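Local coordinates for protein aromatic-amino-acid aminotransferase (Burkholderia pseudomallei, PDB 4F4E) that probably transfers amino groups from aromatic amino acids such as tyrosine to 2-oxoglutarate, using a pyridoxal phosphate cofactor bound covalently to a lysine, and forms a homodimer, at residues G133-R138 against K299-T304; L281-D286 against A292-Q297. All coordinates share one frame; numbering follows the deposited sequence.

Contact 1. Residues G133-R138 against K299-T304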
ATOM      1  N   GLY A 133      -0.326 -12.268  -2.025  1.00  8.45           N
ATOM      2  CA  GLY A 133      -0.263 -13.693  -2.143  1.00  8.76           C
ATOM      3  C   GLY A 133      -1.610 -14.344  -1.836  1.00  9.09           C
ATOM      4  O   GLY A 133      -2.055 -15.235  -2.577  1.00  9.36           O
ATOM      5  N   ALA A 134      -2.228 -13.918  -0.733  1.00  9.26           N
ATOM      6  CA  ALA A 134      -3.520 -14.435  -0.271  1.00  9.68           C
ATOM      7  C   ALA A 134      -4.580 -14.187  -1.355  1.00 10.03           C
ATOM      8  O   ALA A 134      -5.333 -15.091  -1.741  1.00 10.48           O
ATOM      9  CB  ALA A 134      -3.939 -13.778   1.060  1.00  9.55           C
ATOM     10  N   ASP A 135      -4.610 -12.965  -1.878  1.00 10.07           N
ATOM     11  CA  ASP A 135      -5.627 -12.656  -2.858  1.00 10.85           C
ATOM     12  C   ASP A 135      -5.416 -13.488  -4.131  1.00 10.84           C
ATOM     13  O   ASP A 135      -6.399 -13.971  -4.700  1.00 11.51           O
ATOM     14  CB  ASP A 135      -5.690 -11.183  -3.252  1.00 11.26           C
ATOM     15  CG  ASP A 135      -6.254 -10.268  -2.145  1.00 11.79           C
ATOM     16  OD1 ASP A 135      -6.857 -10.766  -1.157  1.00 12.38           O
ATOM     17  OD2 ASP A 135      -6.062  -9.034  -2.326  1.00 11.96           O
ATOM     18  N   PHE A 136      -4.185 -13.654  -4.575  1.00 10.60           N
ATOM     19  CA  PHE A 136      -3.912 -14.493  -5.737  1.00 11.43           C
ATOM     20  C   PHE A 136      -4.272 -15.950  -5.436  1.00 11.61           C
ATOM     21  O   PHE A 136      -4.898 -16.628  -6.264  1.00 11.75           O
ATOM     22  CB  PHE A 136      -2.438 -14.370  -6.126  1.00 12.17           C
ATOM     23  CG  PHE A 136      -2.004 -15.274  -7.239  1.00 13.71           C
ATOM     24  CD1 PHE A 136      -2.646 -15.271  -8.474  1.00 13.99           C
ATOM     25  CD2 PHE A 136      -0.915 -16.115  -7.068  1.00 14.51           C
ATOM     26  CE1 PHE A 136      -2.224 -16.101  -9.506  1.00 14.95           C
ATOM     27  CE2 PHE A 136      -0.476 -16.934  -8.103  1.00 15.09           C
ATOM     28  CZ  PHE A 136      -1.131 -16.934  -9.316  1.00 14.84           C
ATOM     29  N   LEU A 137      -3.877 -16.437  -4.260  1.00 11.34           N
ATOM     30  CA  LEU A 137      -4.232 -17.813  -3.873  1.00 12.18           C
ATOM     31  C   LEU A 137      -5.741 -18.063  -3.904  1.00 13.73           C
ATOM     32  O   LEU A 137      -6.186 -19.129  -4.318  1.00 13.95           O
ATOM     33  CB  LEU A 137      -3.616 -18.176  -2.525  1.00 11.47           C
ATOM     34  CG  LEU A 137      -2.155 -18.666  -2.638  1.00 11.28           C
ATOM     35  CD1 LEU A 137      -1.411 -18.508  -1.332  1.00 10.54           C
ATOM     36  CD2 LEU A 137      -2.076 -20.143  -3.151  1.00 12.02           C
ATOM     37  N   ARG A 138      -6.514 -17.064  -3.496  1.00 15.48           N
ATOM     38  CA  ARG A 138      -7.950 -17.162  -3.479  1.00 19.14           C
ATOM     39  C   ARG A 138      -8.525 -17.367  -4.878  1.00 19.78           C
ATOM     40  O   ARG A 138      -9.449 -18.136  -5.053  1.00 21.57           O
ATOM     41  CB  ARG A 138      -8.541 -15.950  -2.786  1.00 21.72           C
ATOM     42  CG  ARG A 138     -10.055 -15.829  -2.821  1.00 26.97           C
ATOM     43  CD  ARG A 138     -10.714 -16.538  -1.678  1.00 32.35           C
ATOM     44  NE  ARG A 138     -12.112 -16.087  -1.582  1.00 38.66           N
ATOM     45  CZ  ARG A 138     -13.069 -16.754  -0.952  1.00 38.98           C
ATOM     46  NH1 ARG A 138     -12.804 -17.915  -0.350  1.00 41.43           N
ATOM     47  NH2 ARG A 138     -14.295 -16.251  -0.922  1.00 43.80           N
ATOM     48  N   LYS A 299       0.157  -9.048 -10.979  1.00 11.50           N
ATOM     49  CA  LYS A 299       0.012  -7.649 -11.363  1.00 11.78           C
ATOM     50  C   LYS A 299      -1.435  -7.176 -11.319  1.00 11.75           C
ATOM     51  O   LYS A 299      -1.662  -6.051 -10.884  1.00 11.58           O
ATOM     52  CB  LYS A 299       0.662  -7.348 -12.706  1.00 11.68           C
ATOM     53  CG  LYS A 299       2.185  -7.366 -12.625  1.00 11.74           C
ATOM     54  CD  LYS A 299       2.787  -7.061 -13.985  1.00 12.40           C
ATOM     55  CE  LYS A 299       4.293  -6.981 -13.974  1.00 12.63           C
ATOM     56  NZ  LYS A 299       4.773  -6.886 -15.392  1.00 12.74           N
ATOM     57  N   ARG A 300      -2.398  -8.011 -11.704  1.00 12.19           N
ATOM     58  CA  ARG A 300      -3.793  -7.611 -11.614  1.00 13.06           C
ATOM     59  C   ARG A 300      -4.228  -7.393 -10.194  1.00 12.03           C
ATOM     60  O   ARG A 300      -4.926  -6.441  -9.895  1.00 11.10           O
ATOM     61  CB  ARG A 300      -4.738  -8.611 -12.273  1.00 15.56           C
ATOM     62  CG  ARG A 300      -4.488  -8.751 -13.760  1.00 18.75           C
ATOM     63  CD  ARG A 300      -5.376  -9.851 -14.344  1.00 22.07           C
ATOM     64  NE  ARG A 300      -6.747  -9.559 -13.985  1.00 25.75           N
ATOM     65  CZ  ARG A 300      -7.725 -10.442 -13.919  1.00 29.47           C
ATOM     66  NH1 ARG A 300      -7.516 -11.722 -14.214  1.00 31.26           N
ATOM     67  NH2 ARG A 300      -8.927 -10.025 -13.547  1.00 30.70           N
ATOM     68  N   VAL A 301      -3.804  -8.299  -9.313  1.00 11.17           N
ATOM     69  CA  VAL A 301      -4.159  -8.250  -7.905  1.00 10.93           C
ATOM     70  C   VAL A 301      -3.547  -7.017  -7.195  1.00 10.30           C
ATOM     71  O   VAL A 301      -4.156  -6.415  -6.335  1.00  9.62           O
ATOM     72  CB  VAL A 301      -3.689  -9.577  -7.258  1.00 11.46           C
ATOM     73  CG1 VAL A 301      -3.534  -9.464  -5.792  1.00 11.31           C
ATOM     74  CG2 VAL A 301      -4.658 -10.722  -7.651  1.00 12.54           C
ATOM     75  N   ILE A 302      -2.331  -6.632  -7.604  1.00  9.61           N
ATOM     76  CA  ILE A 302      -1.720  -5.414  -7.080  1.00  9.44           C
ATOM     77  C   ILE A 302      -2.421  -4.177  -7.646  1.00 10.21           C
ATOM     78  O   ILE A 302      -2.739  -3.231  -6.934  1.00  9.28           O
ATOM     79  CB  ILE A 302      -0.230  -5.351  -7.500  1.00  9.38           C
ATOM     80  CG1 ILE A 302       0.578  -6.398  -6.744  1.00  9.12           C
ATOM     81  CG2 ILE A 302       0.361  -3.977  -7.243  1.00  9.16           C
ATOM     82  CD1 ILE A 302       1.906  -6.738  -7.492  1.00  9.21           C
ATOM     83  N   ARG A 303      -2.660  -4.177  -8.952  1.00 11.26           N
ATOM     84  CA  ARG A 303      -3.087  -2.959  -9.601  1.00 12.68           C
ATOM     85  C   ARG A 303      -4.450  -2.543  -9.070  1.00 11.87           C
ATOM     86  O   ARG A 303      -4.690  -1.348  -8.955  1.00 11.02           O
ATOM     87  CB  ARG A 303      -3.153  -3.123 -11.145  1.00 15.93           C
ATOM     88  CG  ARG A 303      -3.701  -1.895 -11.819  1.00 20.98           C
ATOM     89  CD  ARG A 303      -3.110  -1.585 -13.193  1.00 27.42           C
ATOM     90  NE  ARG A 303      -4.029  -0.696 -13.918  1.00 33.76           N
ATOM     91  CZ  ARG A 303      -4.248   0.596 -13.660  1.00 39.94           C
ATOM     92  NH1 ARG A 303      -3.600   1.253 -12.686  1.00 41.85           N
ATOM     93  NH2 ARG A 303      -5.133   1.258 -14.409  1.00 44.23           N
ATOM     94  N   THR A 304      -5.333  -3.517  -8.802  1.00 10.43           N
ATOM     95  CA  THR A 304      -6.662  -3.202  -8.301  1.00 10.48           C
ATOM     96  C   THR A 304      -6.732  -2.989  -6.788  1.00  9.98           C
ATOM     97  O   THR A 304      -7.827  -2.927  -6.203  1.00  9.82           O
ATOM     98  CB  THR A 304      -7.661  -4.299  -8.704  1.00 10.68           C
ATOM     99  OG1 THR A 304      -7.188  -5.559  -8.222  1.00 10.28           O
ATOM    100  CG2 THR A 304      -7.772  -4.359 -10.244  1.00 10.56           C
TER
HETATM  101  O   HOH W   1      -4.260  -7.305  -3.329  1.00 17.04           O
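Asp135 and Val301 are joined through a water that donates to both of them. It lies 2.7 Å from Asp135 OD2 and 3.1 Å from Val301 O. The carbonyl of Val301, near the end of helix 288-303, is thus tied to the neighbouring helix without a direct hydrogen bond. The other carboxylate oxygen, OD1, forms a salt bridge with Lys131, one turn earlier on helix 125-140. These two partners probably favour an ionised Asp135.

Beside this polar link the contact is apolar. The CB of Val301 points toward the facing helix, and both methyls come near it. CG1 lies anti to the backbone N (chi1 159°) and meets Asp135 CB at 3.7 Å. CG2 comes to the backbone instead, 4.3 Å from Phe136 N. The two helices approach closely here, with 6.6 Å between Phe136 CA and Val301 CA. The ring of Phe136 swings away from Val301 and packs on Phe262 of the sheet.

On the same segment as Val301, Thr304 turns back onto the chain. Its OG1 donates to Arg300 O at 2.9 Å, while its backbone N reaches the same oxygen at 3.1 Å from the opposite face of the carbonyl plane.

Helices 125-140 and 288-303 pack in this way in the large, cofactor-binding domain of a fold type I aminotransferase, beside its central mixed sheet.

Contact 2. Residues L281-D286 against A292-Q297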
ATOM      1  N   LEU A 281       6.832 -10.146  -2.169  1.00  6.45           N
ATOM      2  CA  LEU A 281       6.270 -11.493  -2.314  1.00  6.87           C
ATOM      3  C   LEU A 281       7.077 -12.158  -3.404  1.00  6.97           C
ATOM      4  O   LEU A 281       7.248 -11.574  -4.503  1.00  6.94           O
ATOM      5  CB  LEU A 281       4.816 -11.485  -2.787  1.00  7.01           C
ATOM      6  CG  LEU A 281       4.221 -12.891  -3.005  1.00  7.38           C
ATOM      7  CD1 LEU A 281       4.110 -13.649  -1.663  1.00  7.34           C
ATOM      8  CD2 LEU A 281       2.894 -12.806  -3.735  1.00  8.02           C
ATOM      9  N   SER A 282       7.602 -13.325  -3.104  1.00  7.44           N
ATOM     10  CA  SER A 282       8.301 -14.116  -4.084  1.00  7.61           C
ATOM     11  C   SER A 282       7.546 -15.426  -4.252  1.00  8.16           C
ATOM     12  O   SER A 282       7.048 -15.994  -3.287  1.00  8.57           O
ATOM     13  CB  SER A 282       9.770 -14.384  -3.669  1.00  7.62           C
ATOM     14  OG  SER A 282      10.571 -13.195  -3.580  1.00  7.33           O
ATOM     15  N   ILE A 283       7.447 -15.904  -5.506  1.00  8.71           N
ATOM     16  CA  ILE A 283       6.804 -17.177  -5.808  1.00  9.13           C
ATOM     17  C   ILE A 283       7.736 -18.037  -6.684  1.00  9.62           C
ATOM     18  O   ILE A 283       8.237 -17.572  -7.696  1.00  9.38           O
ATOM     19  CB  ILE A 283       5.445 -16.974  -6.534  1.00  9.37           C
ATOM     20  CG1 ILE A 283       4.520 -16.044  -5.742  1.00  9.40           C
ATOM     21  CG2 ILE A 283       4.769 -18.326  -6.818  1.00 10.03           C
ATOM     22  CD1 ILE A 283       3.239 -15.641  -6.513  1.00  9.30           C
ATOM     23  N   ILE A 284       7.964 -19.288  -6.291  1.00  9.97           N
ATOM     24  CA  ILE A 284       8.780 -20.198  -7.091  1.00 10.62           C
ATOM     25  C   ILE A 284       7.846 -20.954  -8.024  1.00 11.35           C
ATOM     26  O   ILE A 284       6.872 -21.589  -7.565  1.00 11.37           O
ATOM     27  CB  ILE A 284       9.613 -21.131  -6.195  1.00 11.16           C
ATOM     28  CG1 ILE A 284      10.586 -20.330  -5.342  1.00 11.12           C
ATOM     29  CG2 ILE A 284      10.324 -22.226  -7.035  1.00 11.60           C
ATOM     30  CD1 ILE A 284      11.418 -21.113  -4.322  1.00 11.76           C
ATOM     31  N   THR A 285       8.123 -20.883  -9.329  1.00 11.71           N
ATOM     32  CA  THR A 285       7.287 -21.560 -10.312  1.00 12.72           C
ATOM     33  C   THR A 285       8.087 -22.654 -11.000  1.00 14.09           C
ATOM     34  O   THR A 285       9.300 -22.768 -10.788  1.00 14.22           O
ATOM     35  CB  THR A 285       6.758 -20.579 -11.335  1.00 12.58           C
ATOM     36  OG1 THR A 285       7.854 -20.174 -12.174  1.00 13.18           O
ATOM     37  CG2 THR A 285       6.081 -19.337 -10.592  1.00 12.29           C
ATOM     38  N   ASP A 286       7.417 -23.453 -11.824  1.00 14.76           N
ATOM     39  CA  ASP A 286       8.049 -24.631 -12.421  1.00 16.18           C
ATOM     40  C   ASP A 286       8.854 -24.263 -13.676  1.00 16.56           C
ATOM     41  O   ASP A 286       9.708 -25.054 -14.129  1.00 17.19           O
ATOM     42  CB  ASP A 286       6.979 -25.643 -12.841  1.00 17.08           C
ATOM     43  CG  ASP A 286       6.370 -26.374 -11.662  1.00 18.78           C
ATOM     44  OD1 ASP A 286       6.759 -26.086 -10.509  1.00 19.30           O
ATOM     45  OD2 ASP A 286       5.560 -27.296 -11.888  1.00 20.10           O
ATOM     46  N   ALA A 292       5.880 -16.199 -16.031  1.00 13.86           N
ATOM     47  CA  ALA A 292       5.260 -15.102 -16.776  1.00 14.43           C
ATOM     48  C   ALA A 292       3.764 -15.078 -16.541  1.00 13.94           C
ATOM     49  O   ALA A 292       3.188 -14.020 -16.309  1.00 13.71           O
ATOM     50  CB  ALA A 292       5.547 -15.261 -18.276  1.00 15.75           C
ATOM     51  N   ARG A 293       3.099 -16.229 -16.597  1.00 13.85           N
ATOM     52  CA  ARG A 293       1.666 -16.275 -16.316  1.00 14.33           C
ATOM     53  C   ARG A 293       1.334 -15.817 -14.871  1.00 13.62           C
ATOM     54  O   ARG A 293       0.392 -15.010 -14.627  1.00 13.89           O
ATOM     55  CB  ARG A 293       1.108 -17.698 -16.620  1.00 15.74           C
ATOM     56  CG  ARG A 293       1.179 -18.009 -18.116  1.00 17.38           C
ATOM     57  CD  ARG A 293       0.562 -19.348 -18.486  1.00 18.54           C
ATOM     58  NE  ARG A 293       1.404 -20.498 -18.183  1.00 20.00           N
ATOM     59  CZ  ARG A 293       1.222 -21.404 -17.208  1.00 21.11           C
ATOM     60  NH1 ARG A 293       0.240 -21.336 -16.312  1.00 21.55           N
ATOM     61  NH2 ARG A 293       2.085 -22.400 -17.101  1.00 22.36           N
ATOM     62  N   VAL A 294       2.079 -16.353 -13.910  1.00 12.58           N
ATOM     63  CA  VAL A 294       1.858 -16.039 -12.495  1.00 11.94           C
ATOM     64  C   VAL A 294       2.068 -14.524 -12.254  1.00 11.48           C
ATOM     65  O   VAL A 294       1.240 -13.841 -11.631  1.00 11.33           O
ATOM     66  CB  VAL A 294       2.750 -16.926 -11.584  1.00 11.62           C
ATOM     67  CG1 VAL A 294       2.893 -16.321 -10.169  1.00 11.09           C
ATOM     68  CG2 VAL A 294       2.203 -18.357 -11.487  1.00 11.80           C
ATOM     69  N   LEU A 295       3.177 -13.980 -12.732  1.00 11.35           N
ATOM     70  CA  LEU A 295       3.393 -12.549 -12.589  1.00 11.39           C
ATOM     71  C   LEU A 295       2.253 -11.739 -13.199  1.00 11.26           C
ATOM     72  O   LEU A 295       1.832 -10.746 -12.644  1.00 10.54           O
ATOM     73  CB  LEU A 295       4.741 -12.143 -13.198  1.00 11.56           C
ATOM     74  CG  LEU A 295       5.127 -10.661 -13.142  1.00 11.98           C
ATOM     75  CD1 LEU A 295       5.244 -10.257 -11.681  1.00 11.36           C
ATOM     76  CD2 LEU A 295       6.449 -10.391 -13.852  1.00 12.46           C
ATOM     77  N   SER A 296       1.744 -12.157 -14.349  1.00 11.87           N
ATOM     78  CA  SER A 296       0.738 -11.405 -15.031  1.00 12.92           C
ATOM     79  C   SER A 296      -0.538 -11.305 -14.203  1.00 13.66           C
ATOM     80  O   SER A 296      -1.257 -10.292 -14.237  1.00 14.57           O
ATOM     81  CB  SER A 296       0.451 -11.972 -16.450  1.00 13.15           C
ATOM     82  OG  SER A 296      -0.391 -13.127 -16.455  1.00 13.41           O
ATOM     83  N   GLN A 297      -0.820 -12.353 -13.459  1.00 14.00           N
ATOM     84  CA  GLN A 297      -1.991 -12.376 -12.596  1.00 14.86           C
ATOM     85  C   GLN A 297      -1.721 -11.640 -11.294  1.00 13.41           C
ATOM     86  O   GLN A 297      -2.598 -10.955 -10.767  1.00 12.78           O
ATOM     87  CB  GLN A 297      -2.450 -13.825 -12.335  1.00 15.49           C
ATOM     88  CG  GLN A 297      -2.965 -14.526 -13.590  1.00 17.19           C
ATOM     89  CD  GLN A 297      -4.083 -13.791 -14.320  1.00 18.49           C
ATOM     90  OE1 GLN A 297      -4.914 -13.103 -13.701  1.00 19.49           O
ATOM     91  NE2 GLN A 297      -4.123 -13.944 -15.638  1.00 20.18           N
TER
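Ile283 is the first residue of 281-286 to touch the helix, and it meets Val294. Its CG1 branch lies beside the backbone N (chi1 -54°) and then runs on extended, with chi2 at 172°. This carries CD1 out from the strand to 3.7 Å from Val294 CG1. The two side chains cross obliquely. Both are buried. Ile283 itself is held in the sheet by backbone hydrogen bonds with Val119, and Phe262 on the other neighbouring strand packs against its side chain.

Two residues later, just past the end of the strand, Thr285 points the same way. Its CG2 and CG2 of Val294 approach tip to tip, at 4.1 Å. Val294 gives one methyl to each partner, CG1 to Ile283 and CG2 to Thr285. The hydroxyl of Thr285 takes the position between the backbone N and the carbonyl carbon, where OG1 bonds to Ser287 O in the turn.

The helix also meets the second subunit. Ser296 OG bonds back to Arg293 O at 2.7 Å, on the same face of the carbonyl plane as Gln297 N, and also pairs with Ala31 N of the second subunit. Phe25 of that subunit packs on both Ile283 and Val294, so the apolar contact is continued across the dimer interface.

Strand 278-284 leads through a short turn into helix 288-303, which folds back over it. The strand runs antiparallel to both its neighbours, as the odd strand of the largely parallel central sheet does in fold type I aminotransferases.

How the contacts relate
Contacts 1 and 2 share helix 288-303, and their centres are 11 Å apart. Along the chain, contact 2 is nested within the loop closed by contact 1. Phe136 joins them: its CE1 is 3.6 Å from Gln297 CB, its CE2 is 4.0 Å from Val294 CG1, and its CD2 is 4.2 Å from Ile283 CD1. A second junction brings Gly133 CA to 3.6 Å from Leu281 CD2. Strand 278-284 and helices 125-140 and 288-303 thus pack together through shared side chains, and both contacts also touch the second subunit. Lys269, which carries the pyridoxal phosphate, lies in the chain between the two halves of contact 1, but neither contact includes it.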